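Local coordinates for putative transcriptional regulator protein (Vibrio parahaemolyticus, PDB 3ER6) that probably acts as a DNA-binding transcription regulator, here represented by its DJ-1/PfpI-like domain without the AraC-type helix-turn-helix part, at residues A[34-40]-A[184-188]; A[73-78]-A[104-110]; A[130-134]-A[155-159]. The protein carries 1 engineered substitution. One frame throughout, in Å; residues are numbered along the deposited sequence.

From the N terminus, strand 9-14 leads into helix 22-37, at whose end contact 1 opens; it closes only at residues 184-188, near the end of the modelled chain, so the other two contacts fall within its span. Contact 2 is a short closure, from the entry of strand 77-80 across helix 95-106 to the start of strand 110-114. Contact 3 follows in series, joining 130-134 to 155-159, and nothing crosses. Contact 1 ties two helix ends together, contact 2 pairs the starts of the adjacent parallel strands 77-80 and 110-114, and contact 3 lays a segment against edge strand 157-160. The centres of contacts 1 and 3 are about 26 Å apart.

Contact 1: residues A[34-40]-A[184-188]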
loop_
_atom_site.group_PDB
_atom_site.type_symbol
_atom_site.label_atom_id
_atom_site.label_comp_id
_atom_site.label_asym_id
_atom_site.label_seq_id
_atom_site.Cartn_x
_atom_site.Cartn_y
_atom_site.Cartn_z
ATOM N N ALA A 34 -8.723 1.323 -11.842
ATOM C CA ALA A 34 -9.802 0.568 -12.510
ATOM C C ALA A 34 -10.870 1.519 -13.085
ATOM O O ALA A 34 -11.373 1.301 -14.199
ATOM C CB ALA A 34 -10.433 -0.353 -11.509
ATOM N N ALA A 35 -11.206 2.563 -12.347
ATOM C CA ALA A 35 -12.140 3.569 -12.872
ATOM C C ALA A 35 -11.578 4.196 -14.180
ATOM O O ALA A 35 -12.330 4.463 -15.160
ATOM C CB ALA A 35 -12.413 4.646 -11.806
ATOM N N GLU A 36 -10.256 4.415 -14.232
ATOM C CA GLU A 36 -9.626 4.881 -15.477
ATOM C C GLU A 36 -9.711 3.806 -16.565
ATOM O O GLU A 36 -10.079 4.106 -17.721
ATOM C CB GLU A 36 -8.158 5.309 -15.285
ATOM C CG GLU A 36 -7.471 5.637 -16.640
ATOM C CD GLU A 36 -5.954 5.824 -16.545
ATOM O OE1 GLU A 36 -5.375 5.483 -15.476
ATOM O OE2 GLU A 36 -5.348 6.288 -17.550
ATOM N N PHE A 37 -9.470 2.538 -16.245
ATOM C CA PHE A 37 -9.658 1.501 -17.261
ATOM C C PHE A 37 -11.103 1.447 -17.780
ATOM O O PHE A 37 -11.322 1.090 -18.957
ATOM C CB PHE A 37 -9.420 0.084 -16.755
ATOM C CG PHE A 37 -8.009 -0.214 -16.321
ATOM C CD1 PHE A 37 -6.920 0.384 -16.923
ATOM C CD2 PHE A 37 -7.788 -1.155 -15.327
ATOM C CE1 PHE A 37 -5.628 0.076 -16.506
ATOM C CE2 PHE A 37 -6.501 -1.467 -14.911
ATOM C CZ PHE A 37 -5.419 -0.837 -15.491
ATOM N N ALA A 38 -12.068 1.739 -16.903
ATOM C CA ALA A 38 -13.482 1.723 -17.280
ATOM C C ALA A 38 -13.891 3.008 -18.000
ATOM O O ALA A 38 -15.025 3.134 -18.409
ATOM C CB ALA A 38 -14.374 1.541 -16.012
ATOM N N GLU A 39 -12.970 3.953 -18.113
ATOM C CA GLU A 39 -13.229 5.296 -18.605
ATOM C C GLU A 39 -14.446 5.916 -17.919
ATOM O O GLU A 39 -15.310 6.591 -18.552
ATOM C CB GLU A 39 -13.375 5.308 -20.129
ATOM C CG GLU A 39 -12.171 4.770 -20.837
ATOM C CD GLU A 39 -12.385 4.711 -22.363
ATOM O OE1 GLU A 39 -11.923 5.626 -23.023
ATOM O OE2 GLU A 39 -13.079 3.806 -22.892
ATOM N N PHE A 40 -14.489 5.728 -16.604
ATOM C CA PHE A 40 -15.593 6.249 -15.813
ATOM C C PHE A 40 -15.214 7.583 -15.209
ATOM O O PHE A 40 -14.207 7.694 -14.517
ATOM C CB PHE A 40 -15.911 5.284 -14.701
ATOM C CG PHE A 40 -17.051 5.716 -13.851
ATOM C CD1 PHE A 40 -18.358 5.723 -14.378
ATOM C CD2 PHE A 40 -16.852 6.049 -12.525
ATOM C CE1 PHE A 40 -19.444 6.109 -13.564
ATOM C CE2 PHE A 40 -17.934 6.429 -11.690
ATOM C CZ PHE A 40 -19.218 6.476 -12.216
ATOM N N PHE A 184 -18.025 -1.993 -12.524
ATOM C CA PHE A 184 -17.463 -1.720 -13.833
ATOM C C PHE A 184 -17.493 -2.924 -14.795
ATOM O O PHE A 184 -17.280 -2.762 -15.998
ATOM C CB PHE A 184 -16.019 -1.182 -13.715
ATOM C CG PHE A 184 -15.902 0.060 -12.902
ATOM C CD1 PHE A 184 -16.606 1.211 -13.265
ATOM C CD2 PHE A 184 -15.090 0.104 -11.780
ATOM C CE1 PHE A 184 -16.511 2.374 -12.519
ATOM C CE2 PHE A 184 -14.985 1.279 -11.032
ATOM C CZ PHE A 184 -15.689 2.411 -11.395
ATOM N N GLY A 185 -17.723 -4.125 -14.284
ATOM C CA GLY A 185 -17.833 -5.278 -15.145
ATOM C C GLY A 185 -16.573 -6.118 -15.290
ATOM O O GLY A 185 -15.491 -5.781 -14.755
ATOM N N LYS A 186 -16.693 -7.186 -16.061
ATOM C CA LYS A 186 -15.649 -8.201 -16.119
ATOM C C LYS A 186 -14.334 -7.751 -16.739
ATOM O O LYS A 186 -13.237 -8.056 -16.226
ATOM C CB LYS A 186 -16.131 -9.465 -16.859
ATOM C CG LYS A 186 -16.720 -10.505 -15.930
ATOM C CD LYS A 186 -17.012 -11.854 -16.653
ATOM C CE LYS A 186 -18.333 -11.781 -17.479
ATOM N NZ LYS A 186 -19.546 -11.875 -16.584
ATOM N N HIS A 187 -14.431 -7.053 -17.856
ATOM C CA HIS A 187 -13.224 -6.680 -18.571
ATOM C C HIS A 187 -12.392 -5.744 -17.695
ATOM O O HIS A 187 -11.166 -5.868 -17.624
ATOM C CB HIS A 187 -13.617 -5.959 -19.899
ATOM C CG HIS A 187 -13.777 -6.894 -21.063
ATOM N ND1 HIS A 187 -12.970 -7.997 -21.242
ATOM C CD2 HIS A 187 -14.678 -6.913 -22.079
ATOM C CE1 HIS A 187 -13.369 -8.662 -22.311
ATOM N NE2 HIS A 187 -14.378 -8.005 -22.858
ATOM N N THR A 188 -13.056 -4.753 -17.097
ATOM C CA THR A 188 -12.370 -3.832 -16.139
ATOM C C THR A 188 -11.712 -4.604 -14.979
ATOM O O THR A 188 -10.552 -4.346 -14.604
ATOM C CB THR A 188 -13.347 -2.748 -15.641
ATOM O OG1 THR A 188 -13.938 -2.080 -16.778
ATOM C CG2 THR A 188 -12.654 -1.637 -14.745
HETATM O O HOH W 1 -12.314 -1.473 -18.871
#
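The ring of Phe184 meets Phe40 with its edge: CE1 points at CG of Phe40, 3.6 Å away and near the plane of the Phe184 ring. From the side of Phe40 the same approach is oblique, and so is the pair as a whole, with planes at 58° and centroids 5.5 Å apart. Two alanine methyls come at the Phe184 ring obliquely. Ala38 CB lies 3.6 Å from CD1 of Phe184, and Ala35 CB is 4.0 Å from its CZ. Phe40 reaches this ring because its CG stands anti to its backbone N (chi1 -179°), which carries the ring onward from the turn that ends helix 22-37.

That turn is a Schellman motif. Glu39 has positive phi, and the chain bonds back into the last helical turn, with Phe40 N donating to Ala35 O, so Ala38 and Phe40 are both presented to Phe184.

Thr188 forms the second half of the contact. Its CG2, anti to the backbone N, is directed at helix 22-37 and sits 3.3 Å from Ala34 O, while OG1 lies beside Ala38 CB. A water joins the two ends: it donates to Phe37 O at 2.7 Å and is also hydrogen-bonded to Thr188 OG1. Gly185, with positive phi, marks the break between helices 173-184 and 186-195 and takes the N-cap position of the second. Leu9 of strand 9-14 touches both Phe40 and Phe184, and Phe37 reaches Leu191 and Phe195.

The joint is thus chiefly apolar, mostly carbon against carbon, with the threonine methyl also set against the Ala34 carbonyl, while the water supplies the polar link between the helix end and the threonine hydroxyl.

Contact 2: residues A[73-78]-A[104-110]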
loop_
_atom_site.group_PDB
_atom_site.type_symbol
_atom_site.label_atom_id
_atom_site.label_comp_id
_atom_site.label_asym_id
_atom_site.label_seq_id
_atom_site.Cartn_x
_atom_site.Cartn_y
_atom_site.Cartn_z
ATOM N N ASP A 73 -23.042 11.859 4.578
ATOM C CA ASP A 73 -24.256 11.149 5.015
ATOM C C ASP A 73 -24.494 9.910 4.226
ATOM O O ASP A 73 -25.192 9.010 4.696
ATOM C CB ASP A 73 -25.502 12.007 4.797
ATOM C CG ASP A 73 -25.650 13.065 5.824
ATOM O OD1 ASP A 73 -25.063 12.901 6.945
ATOM O OD2 ASP A 73 -26.364 14.059 5.499
ATOM N N PHE A 74 -23.937 9.884 3.012
ATOM C CA PHE A 74 -24.105 8.777 2.049
ATOM C C PHE A 74 -22.747 8.412 1.447
ATOM O O PHE A 74 -21.909 9.276 1.285
ATOM C CB PHE A 74 -25.074 9.210 0.909
ATOM C CG PHE A 74 -24.894 8.443 -0.402
ATOM C CD1 PHE A 74 -25.691 7.335 -0.702
ATOM C CD2 PHE A 74 -23.915 8.828 -1.322
ATOM C CE1 PHE A 74 -25.512 6.608 -1.883
ATOM C CE2 PHE A 74 -23.740 8.138 -2.503
ATOM C CZ PHE A 74 -24.549 7.019 -2.796
ATOM N N THR A 75 -22.540 7.145 1.116
ATOM C CA THR A 75 -21.409 6.748 0.241
ATOM C C THR A 75 -21.744 5.369 -0.339
ATOM O O THR A 75 -22.456 4.599 0.286
ATOM C CB THR A 75 -20.041 6.669 1.033
ATOM O OG1 THR A 75 -18.941 6.449 0.125
ATOM C CG2 THR A 75 -20.054 5.531 2.139
ATOM N N ASN A 76 -21.216 5.053 -1.514
ATOM C CA ASN A 76 -21.444 3.758 -2.128
ATOM C C ASN A 76 -20.594 2.736 -1.400
ATOM O O ASN A 76 -21.060 1.625 -1.113
ATOM C CB ASN A 76 -21.080 3.793 -3.614
ATOM C CG ASN A 76 -21.919 4.799 -4.390
ATOM O OD1 ASN A 76 -21.498 5.934 -4.642
ATOM N ND2 ASN A 76 -23.120 4.377 -4.775
ATOM N N ILE A 77 -19.319 3.112 -1.175
ATOM C CA ILE A 77 -18.355 2.227 -0.477
ATOM C C ILE A 77 -17.719 2.978 0.699
ATOM O O ILE A 77 -17.375 4.161 0.566
ATOM C CB ILE A 77 -17.223 1.782 -1.401
ATOM C CG1 ILE A 77 -17.785 1.028 -2.633
ATOM C CG2 ILE A 77 -16.235 0.908 -0.642
ATOM C CD1 ILE A 77 -16.744 1.064 -3.848
ATOM N N LEU A 78 -17.597 2.286 1.846
ATOM C CA LEU A 78 -16.787 2.780 2.959
ATOM C C LEU A 78 -15.657 1.783 3.162
ATOM O O LEU A 78 -15.932 0.599 3.335
ATOM C CB LEU A 78 -17.615 2.962 4.253
ATOM C CG LEU A 78 -16.810 3.244 5.555
ATOM C CD1 LEU A 78 -16.197 4.673 5.611
ATOM C CD2 LEU A 78 -17.610 2.993 6.872
ATOM N N LEU A 104 -24.257 3.948 8.135
ATOM C CA LEU A 104 -23.953 3.775 6.722
ATOM C C LEU A 104 -24.275 2.333 6.312
ATOM O O LEU A 104 -24.850 2.088 5.239
ATOM C CB LEU A 104 -22.479 4.103 6.403
ATOM C CG LEU A 104 -22.032 5.569 6.377
ATOM C CD1 LEU A 104 -20.433 5.628 6.292
ATOM C CD2 LEU A 104 -22.727 6.407 5.273
ATOM N N HIS A 105 -23.901 1.372 7.158
ATOM C CA HIS A 105 -24.225 -0.028 6.849
ATOM C C HIS A 105 -25.746 -0.284 6.765
ATOM O O HIS A 105 -26.228 -0.919 5.825
ATOM C CB HIS A 105 -23.632 -0.949 7.883
ATOM C CG HIS A 105 -23.982 -2.378 7.663
ATOM N ND1 HIS A 105 -24.734 -3.101 8.560
ATOM C CD2 HIS A 105 -23.675 -3.229 6.652
ATOM C CE1 HIS A 105 -24.868 -4.343 8.125
ATOM N NE2 HIS A 105 -24.250 -4.443 6.964
ATOM N N LEU A 106 -26.490 0.205 7.765
ATOM C CA LEU A 106 -27.958 0.132 7.743
ATOM C C LEU A 106 -28.529 0.771 6.495
ATOM O O LEU A 106 -29.533 0.308 5.958
ATOM C CB LEU A 106 -28.556 0.797 8.992
ATOM C CG LEU A 106 -28.231 0.087 10.325
ATOM C CD1 LEU A 106 -28.737 0.826 11.621
ATOM C CD2 LEU A 106 -28.701 -1.382 10.315
ATOM N N LYS A 107 -27.921 1.852 6.016
ATOM C CA LYS A 107 -28.425 2.497 4.791
ATOM C C LYS A 107 -28.013 1.815 3.475
ATOM O O LYS A 107 -28.405 2.278 2.412
ATOM C CB LYS A 107 -27.981 3.959 4.703
ATOM C CG LYS A 107 -28.496 4.913 5.787
ATOM C CD LYS A 107 -27.643 6.215 5.665
ATOM C CE LYS A 107 -27.922 7.308 6.749
ATOM N NZ LYS A 107 -26.793 8.367 6.676
ATOM N N GLY A 108 -27.196 0.760 3.528
ATOM C CA GLY A 108 -26.852 0.027 2.313
ATOM C C GLY A 108 -25.486 0.296 1.683
ATOM O O GLY A 108 -25.186 -0.230 0.603
ATOM N N SER A 109 -24.651 1.098 2.343
ATOM C CA SER A 109 -23.255 1.289 1.881
ATOM C C SER A 109 -22.554 -0.059 1.813
ATOM O O SER A 109 -22.780 -0.908 2.679
ATOM C CB SER A 109 -22.485 2.203 2.892
ATOM O OG SER A 109 -22.974 3.541 2.776
ATOM N N LYS A 110 -21.703 -0.301 0.814
ATOM C CA LYS A 110 -20.787 -1.438 0.953
ATOM C C LYS A 110 -19.739 -1.101 2.012
ATOM O O LYS A 110 -19.241 0.037 2.023
ATOM C CB LYS A 110 -20.104 -1.817 -0.365
ATOM C CG LYS A 110 -21.069 -2.317 -1.431
ATOM C CD LYS A 110 -20.289 -2.560 -2.747
ATOM C CE LYS A 110 -21.220 -2.991 -3.852
ATOM N NZ LYS A 110 -22.025 -4.127 -3.364
HETATM O O HOH W 2 -24.764 5.298 2.165
HETATM O O HOH W 3 -23.626 0.948 -2.053
#
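Asn76 O is gripped by two donors: the backbone N of Lys110, at 2.8 Å, and a water that also donates to Gly108 O. The amide of Lys110 stands 25° off the carbonyl plane of Asn76. Two residues on, Leu78 N donates to Lys110 O at 2.8 Å, this time with the C=O group aimed almost straight at the nitrogen. The two bonds flank the parallel bridge between Ile77 and Lys110, where Ile77 CA also approaches Lys110 O in a CA-H...O contact.

Ahead of the bridge, side chains take over. Lys107, its chain extended beyond CG, places NZ 2.6 Å from Asp73 O, in the carbonyl plane and on a lone pair. The Asp73 carboxylate is not in contact with that ammonium: OD1 remains 4.9 Å from Lys107 NZ. Ser109 OG lies 2.8 Å from Thr75 O, and a water links Thr75 N, from which it accepts, to Ser109 OG, to which it donates. Leu104 adds an apolar part: CD1 meets Leu78 CD2 at 3.9 Å, roughly at right angles to that side chain, while CD2 lies against Asp73 O.

The helix holding Leu104 ends in a Schellman motif at Gly108, whose positive phi turns the chain into strand 110-114.

Ile77 and Lys110 face helix 173-184, both touching Ile179; the Lys110 ammonium then binds Tyr164 and Asn162 and makes a salt bridge to Glu182. Leu78 packs on Trp100 and Ile101 of helix 95-106. In the sheet, strand 9-14 borders 77-80 on the side away from 110-114; there the backbone N of Arg10 bonds Asn76 OD1, and Arg10 pairs with Ile77. This is the helix-to-strand return of a beta-alpha-beta crossover in the parallel core.

Contact 3: residues A[130-134]-A[155-159]; sequences NKAVM and QKALI
Segments 130-134 and 155-159 run antiparallel but are spaced too widely for strand pairing: the nearest CA atoms, of Val133 and Lys156, are 6.3 Å apart. Side chains fill the interval. Val133 is wedged against the other segment: its CG1 lies 3.8 Å from Gln155 O and 3.9 Å from Leu158 CB, while CG2 faces the backbone at Lys156 and Ala157. Leu158 answers from the facing strand, where its CG, anti to the backbone N (chi1 175°), sends CD1 to within 3.6 Å of Lys131 O. The extended side chain of Gln155 runs along its own segment, and NE2 donates to Ala157 O at 3.0 Å, nearly straight (165°) and in the plane of its amide, which fixes how that flat group is turned. Leu165 of strand 163-166 touches Ala132, Val133 and Leu158, and Ile118 of helix 117-124 adds to the cover of Val133. Lys156 leads outward instead, its NZ hydrogen-bonded to Ser201 O of the second subunit. Strand 131-132, which pairs with 150-151, lies beside edge strand 157-160 of the main sheet; the join consists of branched side chains set against backbone carbonyls and one another, with no direct hydrogen bond between the segments.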
loop_
_atom_site.group_PDB
_atom_site.type_symbol
_atom_site.label_atom_id
_atom_site.label_comp_id
_atom_site.label_asym_id
_atom_site.label_seq_id
_atom_site.Cartn_x
_atom_site.Cartn_y
_atom_site.Cartn_z
ATOM N N ASN A 130 -22.002 -13.799 11.505
ATOM C CA ASN A 130 -20.985 -14.004 12.508
ATOM C C ASN A 130 -19.853 -14.945 12.059
ATOM O O ASN A 130 -19.368 -15.736 12.860
ATOM C CB ASN A 130 -21.576 -14.514 13.841
ATOM C CG ASN A 130 -22.050 -13.357 14.750
ATOM O OD1 ASN A 130 -22.444 -13.572 15.903
ATOM N ND2 ASN A 130 -22.054 -12.132 14.212
ATOM N N LYS A 131 -19.376 -14.787 10.824
ATOM C CA LYS A 131 -18.112 -15.428 10.433
ATOM C C LYS A 131 -17.104 -14.406 9.897
ATOM O O LYS A 131 -17.486 -13.450 9.237
ATOM C CB LYS A 131 -18.346 -16.517 9.370
ATOM C CG LYS A 131 -19.368 -17.551 9.824
ATOM C CD LYS A 131 -19.710 -18.537 8.723
ATOM C CE LYS A 131 -20.301 -19.817 9.356
ATOM N NZ LYS A 131 -20.048 -21.033 8.517
ATOM N N ALA A 132 -15.820 -14.608 10.152
ATOM C CA ALA A 132 -14.854 -13.591 9.720
ATOM C C ALA A 132 -13.575 -14.257 9.311
ATOM O O ALA A 132 -13.438 -15.477 9.395
ATOM C CB ALA A 132 -14.554 -12.601 10.870
ATOM N N VAL A 133 -12.620 -13.423 8.941
ATOM C CA VAL A 133 -11.257 -13.882 8.626
ATOM C C VAL A 133 -10.245 -13.003 9.385
ATOM O O VAL A 133 -10.499 -11.834 9.624
ATOM C CB VAL A 133 -11.015 -13.792 7.081
ATOM C CG1 VAL A 133 -11.952 -14.763 6.337
ATOM C CG2 VAL A 133 -11.206 -12.321 6.556
ATOM N N MET A 134 -9.093 -13.543 9.774
ATOM C CA MET A 134 -8.052 -12.656 10.282
ATOM C C MET A 134 -6.734 -13.310 9.965
ATOM O O MET A 134 -6.698 -14.559 9.856
ATOM C CB MET A 134 -8.216 -12.400 11.789
ATOM C CG MET A 134 -7.153 -11.480 12.443
ATOM S SD MET A 134 -6.773 -9.848 11.633
ATOM C CE MET A 134 -8.390 -9.217 11.481
ATOM N N GLN A 155 -9.474 -19.002 4.518
ATOM C CA GLN A 155 -9.784 -17.930 3.599
ATOM C C GLN A 155 -9.033 -16.652 3.986
ATOM O O GLN A 155 -8.772 -16.426 5.172
ATOM C CB GLN A 155 -11.258 -17.602 3.670
ATOM C CG GLN A 155 -12.128 -18.565 2.980
ATOM C CD GLN A 155 -13.541 -18.400 3.454
ATOM O OE1 GLN A 155 -14.121 -19.346 3.977
ATOM N NE2 GLN A 155 -14.082 -17.180 3.358
ATOM N N LYS A 156 -8.734 -15.802 2.999
ATOM C CA LYS A 156 -8.014 -14.538 3.285
ATOM C C LYS A 156 -9.014 -13.418 3.121
ATOM O O LYS A 156 -8.710 -12.236 3.366
ATOM C CB LYS A 156 -6.883 -14.299 2.260
ATOM C CG LYS A 156 -5.619 -15.212 2.372
ATOM C CD LYS A 156 -4.852 -15.206 1.003
ATOM C CE LYS A 156 -3.291 -15.339 1.047
ATOM N NZ LYS A 156 -2.649 -16.429 1.851
ATOM N N ALA A 157 -10.185 -13.774 2.603
ATOM C CA ALA A 157 -11.229 -12.797 2.387
ATOM C C ALA A 157 -12.599 -13.455 2.580
ATOM O O ALA A 157 -12.746 -14.688 2.447
ATOM C CB ALA A 157 -11.112 -12.174 0.999
ATOM N N LEU A 158 -13.605 -12.641 2.840
ATOM C CA LEU A 158 -14.992 -13.170 3.044
ATOM C C LEU A 158 -15.992 -12.084 2.754
ATOM O O LEU A 158 -15.758 -10.917 3.140
ATOM C CB LEU A 158 -15.154 -13.588 4.511
ATOM C CG LEU A 158 -16.486 -14.072 5.103
ATOM C CD1 LEU A 158 -16.172 -15.023 6.263
ATOM C CD2 LEU A 158 -17.383 -12.948 5.604
ATOM N N ILE A 159 -17.097 -12.437 2.104
ATOM C CA ILE A 159 -18.153 -11.488 1.837
ATOM C C ILE A 159 -19.479 -11.959 2.486
ATOM O O ILE A 159 -19.878 -13.107 2.344
ATOM C CB ILE A 159 -18.322 -11.280 0.361
ATOM C CG1 ILE A 159 -16.961 -10.873 -0.261
ATOM C CG2 ILE A 159 -19.481 -10.275 0.091
ATOM C CD1 ILE A 159 -17.000 -10.762 -1.801
HETATM O O HOH W 4 -7.385 -14.767 6.778
#